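Local coordinates for protein transcriptional regulator (NtrC family) (Aquifex aeolicus, PDB 3DZD) that probably acts as a sigma54-dependent transcriptional activator of the NtrC family, joining a response regulator receiver domain to an AAA+ ATPase domain that binds ADP here, at residues D8-S11 against I12-S15; K101-V105 against E106-L110. All blocks are in the same frame, centred on the assembly; numbering follows the deposited sequence.

Interactions 1 and 2 are the N-terminal starts of two neighbouring helices, 10-22 and 105-119, in the same receiver domain. Their centres lie 14 Å apart, and the nearest atoms come to about 4 Å without touching. Each start follows a strand of the parallel five-stranded sheet, 2-6 for interaction 1 and 97-100 for interaction 2. Asp7, bonded to the backbone of Glu9, also touches Lys101, which forms a salt bridge with Asp51; this is consistent with the acidic phosphoacceptor pocket of response regulators. Farther along, Phe108 packs on Leu16, Ile19 and Leu20 of helix 10-22. The ADP pocket, formed by residues between 130 and 351, involves neither contact.

Interaction 1. Residues D8-S11 against I12-S15; sequences DEES and ITSS
The carbonyl O of Glu9 gathers three donors from the first turn of the helix. Ile12 N approaches to 2.8 Å of Glu9 O from well above the carbonyl plane. Thr13 N donates to Glu9 O at 3.2 Å, with an N-H...O angle of 164° and in the carbonyl plane. The third donor is the hydroxyl of Thr13: a first torsion of 38° places OG1 between its own N and C, back toward the N-cap residue and on the side where Glu9 O lies, 3.3 Å away and again out of the plane. Replacing Thr13 by alanine removes that hydroxyl, and Glu9 O would probably be left with the two amides as its donors in this turn. Next round the helix, Ser14 N binds Glu10 O at 2.7 Å, while Ser14 OG makes a weak bond of 3.3 Å to Glu10 OE1; the glutamate chain, bent at chi2, folds its carboxylate over that turn. Ser15 OG, anti to its own carbonyl carbon (chi1 -63°), reaches back to Ser11 O at 2.8 Å, a hydroxyl-to-carbonyl bond one turn back. Glu9 is the N-cap of helix 10-22, the first helix of the receiver domain and the crossover of the beta-alpha-beta unit built from strands 2-6 and 26-30. On the inner side of this turn Ile12 and Thr13 both lie against Val5 of strand 2-6. Before the helix, Asp7 OD2 is hydrogen-bonded to Glu9 N, which helps fix the cap residue. Glu10 OE2 has a long, weak ion pair with Lys31.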
loop_
_atom_site.group_PDB
_atom_site.type_symbol
_atom_site.label_atom_id
_atom_site.label_comp_id
_atom_site.label_asym_id
_atom_site.label_seq_id
_atom_site.Cartn_x
_atom_site.Cartn_y
_atom_site.Cartn_z
ATOM N N ASP A 8 -39.325 2.129 -6.154
ATOM C CA ASP A 8 -40.680 2.531 -6.510
ATOM C C ASP A 8 -41.556 2.841 -5.294
ATOM O O ASP A 8 -42.472 3.658 -5.375
ATOM C CB ASP A 8 -41.337 1.427 -7.343
ATOM C CG ASP A 8 -42.683 1.838 -7.896
ATOM O OD1 ASP A 8 -42.712 2.595 -8.886
ATOM O OD2 ASP A 8 -43.713 1.393 -7.347
ATOM N N GLU A 9 -41.280 2.194 -4.167
ATOM C CA GLU A 9 -42.172 2.287 -3.016
ATOM C C GLU A 9 -41.645 3.146 -1.868
ATOM O O GLU A 9 -40.497 3.008 -1.451
ATOM C CB GLU A 9 -42.516 0.889 -2.513
ATOM C CG GLU A 9 -43.317 0.076 -3.512
ATOM C CD GLU A 9 -43.693 -1.290 -2.980
ATOM O OE1 GLU A 9 -43.245 -1.643 -1.865
ATOM O OE2 GLU A 9 -44.439 -2.009 -3.680
ATOM N N GLU A 10 -42.503 4.026 -1.360
ATOM C CA GLU A 10 -42.149 4.897 -0.239
ATOM C C GLU A 10 -41.646 4.101 0.961
ATOM O O GLU A 10 -40.735 4.530 1.663
ATOM C CB GLU A 10 -43.349 5.756 0.179
ATOM C CG GLU A 10 -43.805 6.776 -0.862
ATOM C CD GLU A 10 -42.838 7.940 -1.018
ATOM O OE1 GLU A 10 -42.046 8.192 -0.084
ATOM O OE2 GLU A 10 -42.874 8.606 -2.075
ATOM N N SER A 11 -42.249 2.945 1.199
ATOM C CA SER A 11 -41.841 2.090 2.306
ATOM C C SER A 11 -40.338 1.840 2.259
ATOM O O SER A 11 -39.691 1.613 3.284
ATOM C CB SER A 11 -42.596 0.762 2.260
ATOM O OG SER A 11 -42.385 0.107 1.025
ATOM N N ILE A 12 -39.779 1.876 1.061
ATOM C CA ILE A 12 -38.346 1.710 0.934
ATOM C C ILE A 12 -37.637 3.049 1.061
ATOM O O ILE A 12 -36.819 3.245 1.963
ATOM C CB ILE A 12 -37.962 1.032 -0.387
ATOM C CG1 ILE A 12 -38.445 -0.415 -0.389
ATOM C CG2 ILE A 12 -36.449 1.067 -0.573
ATOM C CD1 ILE A 12 -37.805 -1.260 0.697
ATOM N N THR A 13 -37.963 3.973 0.166
ATOM C CA THR A 13 -37.245 5.238 0.101
ATOM C C THR A 13 -37.320 6.035 1.399
ATOM O O THR A 13 -36.330 6.625 1.821
ATOM C CB THR A 13 -37.726 6.105 -1.076
ATOM O OG1 THR A 13 -39.144 5.965 -1.224
ATOM C CG2 THR A 13 -37.043 5.670 -2.366
ATOM N N SER A 14 -38.488 6.056 2.031
ATOM C CA SER A 14 -38.646 6.767 3.292
ATOM C C SER A 14 -37.939 6.047 4.435
ATOM O O SER A 14 -37.095 6.628 5.118
ATOM C CB SER A 14 -40.127 6.955 3.631
ATOM O OG SER A 14 -40.690 8.028 2.897
ATOM N N SER A 15 -38.289 4.788 4.654
ATOM C CA SER A 15 -37.686 4.030 5.741
ATOM C C SER A 15 -36.169 4.110 5.656
ATOM O O SER A 15 -35.508 4.531 6.608
ATOM C CB SER A 15 -38.138 2.573 5.701
ATOM O OG SER A 15 -39.534 2.473 5.902
#

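Interaction 2. Residues K101-V105 against E106-L110; sequences KPFSV and ERFLL
Phe103 brings its ring obliquely against the start of the Phe108 side chain, CE1 lying 3.9 Å from Phe108 CB. A first torsion of 54° puts the ring between the backbone N and C of Phe103, where CE1 can meet that carbon. The base of the same side chain lies beside Arg107, with Phe103 CB 4.2 Å from Arg107 CG. Ser104 is the N-cap: its OG accepts a weak bond of 3.3 Å from Arg107 N, and Ser104 O takes Phe108 N at 3.0 Å. One residue on, Leu109 N points almost straight at Val105 O, 2.9 Å away with an N-H...O angle of 176°. Val105 and Leu109 lie side by side and point the same way, CG1 of the valine 4.0 Å from CD1 of the leucine. Glu106 bends at chi2 so that OE1 comes back to 3.4 Å from Ser104 CB. The cap thus ends the loop after strand 97-100, which contains the cis peptide before Pro102, and begins helix 105-119, the last helix of the receiver fold. Phe108 then faces inward to Leu16, Ile19 and Leu20 of helix 10-22. Arg107 reaches the other way: NH2 binds Thr111 OG1, and NH1 forms a salt bridge with Glu97 of the second subunit. The helix start therefore combines a largely apolar inner face with a charged link across the dimer, and the grip on two different nitrogens of Arg107 probably limits the rotation of its guanidinium.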
loop_
_atom_site.group_PDB
_atom_site.type_symbol
_atom_site.label_atom_id
_atom_site.label_comp_id
_atom_site.label_asym_id
_atom_site.label_seq_id
_atom_site.Cartn_x
_atom_site.Cartn_y
_atom_site.Cartn_z
ATOM N N LYS A 101 -35.972 -8.778 0.360
ATOM C CA LYS A 101 -37.124 -8.378 1.151
ATOM C C LYS A 101 -37.790 -9.643 1.683
ATOM O O LYS A 101 -37.877 -10.637 0.973
ATOM C CB LYS A 101 -38.113 -7.578 0.303
ATOM C CG LYS A 101 -37.628 -6.196 -0.065
ATOM C CD LYS A 101 -38.788 -5.292 -0.445
ATOM C CE LYS A 101 -39.101 -5.345 -1.932
ATOM N NZ LYS A 101 -38.304 -4.353 -2.714
ATOM N N PRO A 102 -38.219 -9.622 2.952
ATOM C CA PRO A 102 -38.016 -8.485 3.844
ATOM C C PRO A 102 -36.678 -8.618 4.558
ATOM O O PRO A 102 -36.137 -9.722 4.670
ATOM C CB PRO A 102 -39.155 -8.630 4.864
ATOM C CG PRO A 102 -39.830 -9.973 4.553
ATOM C CD PRO A 102 -38.915 -10.718 3.638
ATOM N N PHE A 103 -36.148 -7.499 5.033
ATOM C CA PHE A 103 -34.914 -7.514 5.790
ATOM C C PHE A 103 -34.981 -6.497 6.919
ATOM O O PHE A 103 -35.678 -5.488 6.824
ATOM C CB PHE A 103 -33.727 -7.221 4.869
ATOM C CG PHE A 103 -33.871 -5.955 4.086
ATOM C CD1 PHE A 103 -33.596 -4.728 4.672
ATOM C CD2 PHE A 103 -34.281 -5.986 2.761
ATOM C CE1 PHE A 103 -33.733 -3.557 3.948
ATOM C CE2 PHE A 103 -34.417 -4.824 2.033
ATOM C CZ PHE A 103 -34.146 -3.607 2.625
ATOM N N SER A 104 -34.252 -6.767 7.992
ATOM C CA SER A 104 -34.289 -5.920 9.171
ATOM C C SER A 104 -33.408 -4.677 9.015
ATOM O O SER A 104 -32.606 -4.572 8.080
ATOM C CB SER A 104 -33.841 -6.722 10.391
ATOM O OG SER A 104 -32.583 -7.330 10.149
ATOM N N VAL A 105 -33.577 -3.742 9.947
ATOM C CA VAL A 105 -32.796 -2.516 10.013
ATOM C C VAL A 105 -31.332 -2.896 10.179
ATOM O O VAL A 105 -30.444 -2.397 9.477
ATOM C CB VAL A 105 -33.234 -1.674 11.241
ATOM C CG1 VAL A 105 -32.379 -0.416 11.382
ATOM C CG2 VAL A 105 -34.715 -1.323 11.159
ATOM N N GLU A 106 -31.097 -3.796 11.124
ATOM C CA GLU A 106 -29.773 -4.312 11.419
ATOM C C GLU A 106 -29.087 -4.869 10.164
ATOM O O GLU A 106 -27.930 -4.566 9.900
ATOM C CB GLU A 106 -29.878 -5.391 12.503
ATOM C CG GLU A 106 -30.417 -4.895 13.855
ATOM C CD GLU A 106 -31.923 -4.589 13.859
ATOM O OE1 GLU A 106 -32.703 -5.335 13.223
ATOM O OE2 GLU A 106 -32.326 -3.602 14.519
ATOM N N ARG A 107 -29.808 -5.679 9.396
ATOM C CA ARG A 107 -29.260 -6.311 8.202
ATOM C C ARG A 107 -28.944 -5.259 7.159
ATOM O O ARG A 107 -27.900 -5.308 6.512
ATOM C CB ARG A 107 -30.260 -7.324 7.637
ATOM C CG ARG A 107 -29.884 -7.904 6.286
ATOM C CD ARG A 107 -28.607 -8.732 6.360
ATOM N NE ARG A 107 -27.410 -7.943 6.078
ATOM C CZ ARG A 107 -26.158 -8.383 6.217
ATOM N NH1 ARG A 107 -25.916 -9.614 6.660
ATOM N NH2 ARG A 107 -25.144 -7.578 5.926
ATOM N N PHE A 108 -29.853 -4.304 6.997
ATOM C CA PHE A 108 -29.622 -3.182 6.097
ATOM C C PHE A 108 -28.347 -2.411 6.446
ATOM O O PHE A 108 -27.455 -2.259 5.617
ATOM C CB PHE A 108 -30.816 -2.225 6.107
ATOM C CG PHE A 108 -30.586 -0.973 5.315
ATOM C CD1 PHE A 108 -30.434 -1.029 3.938
ATOM C CD2 PHE A 108 -30.511 0.263 5.950
ATOM C CE1 PHE A 108 -30.214 0.126 3.200
ATOM C CE2 PHE A 108 -30.293 1.427 5.221
ATOM C CZ PHE A 108 -30.142 1.357 3.843
ATOM N N LEU A 109 -28.273 -1.928 7.682
ATOM C CA LEU A 109 -27.141 -1.116 8.129
ATOM C C LEU A 109 -25.811 -1.844 8.020
ATOM O O LEU A 109 -24.800 -1.240 7.669
ATOM C CB LEU A 109 -27.361 -0.639 9.563
ATOM C CG LEU A 109 -28.414 0.461 9.675
ATOM C CD1 LEU A 109 -28.592 0.891 11.126
ATOM C CD2 LEU A 109 -28.014 1.632 8.805
ATOM N N LEU A 110 -25.813 -3.142 8.318
ATOM C CA LEU A 110 -24.596 -3.938 8.209
ATOM C C LEU A 110 -24.118 -4.021 6.762
ATOM O O LEU A 110 -22.915 -3.916 6.480
ATOM C CB LEU A 110 -24.799 -5.342 8.781
ATOM C CG LEU A 110 -23.552 -6.222 8.632
ATOM C CD1 LEU A 110 -22.363 -5.578 9.338
ATOM C CD2 LEU A 110 -23.790 -7.641 9.134
#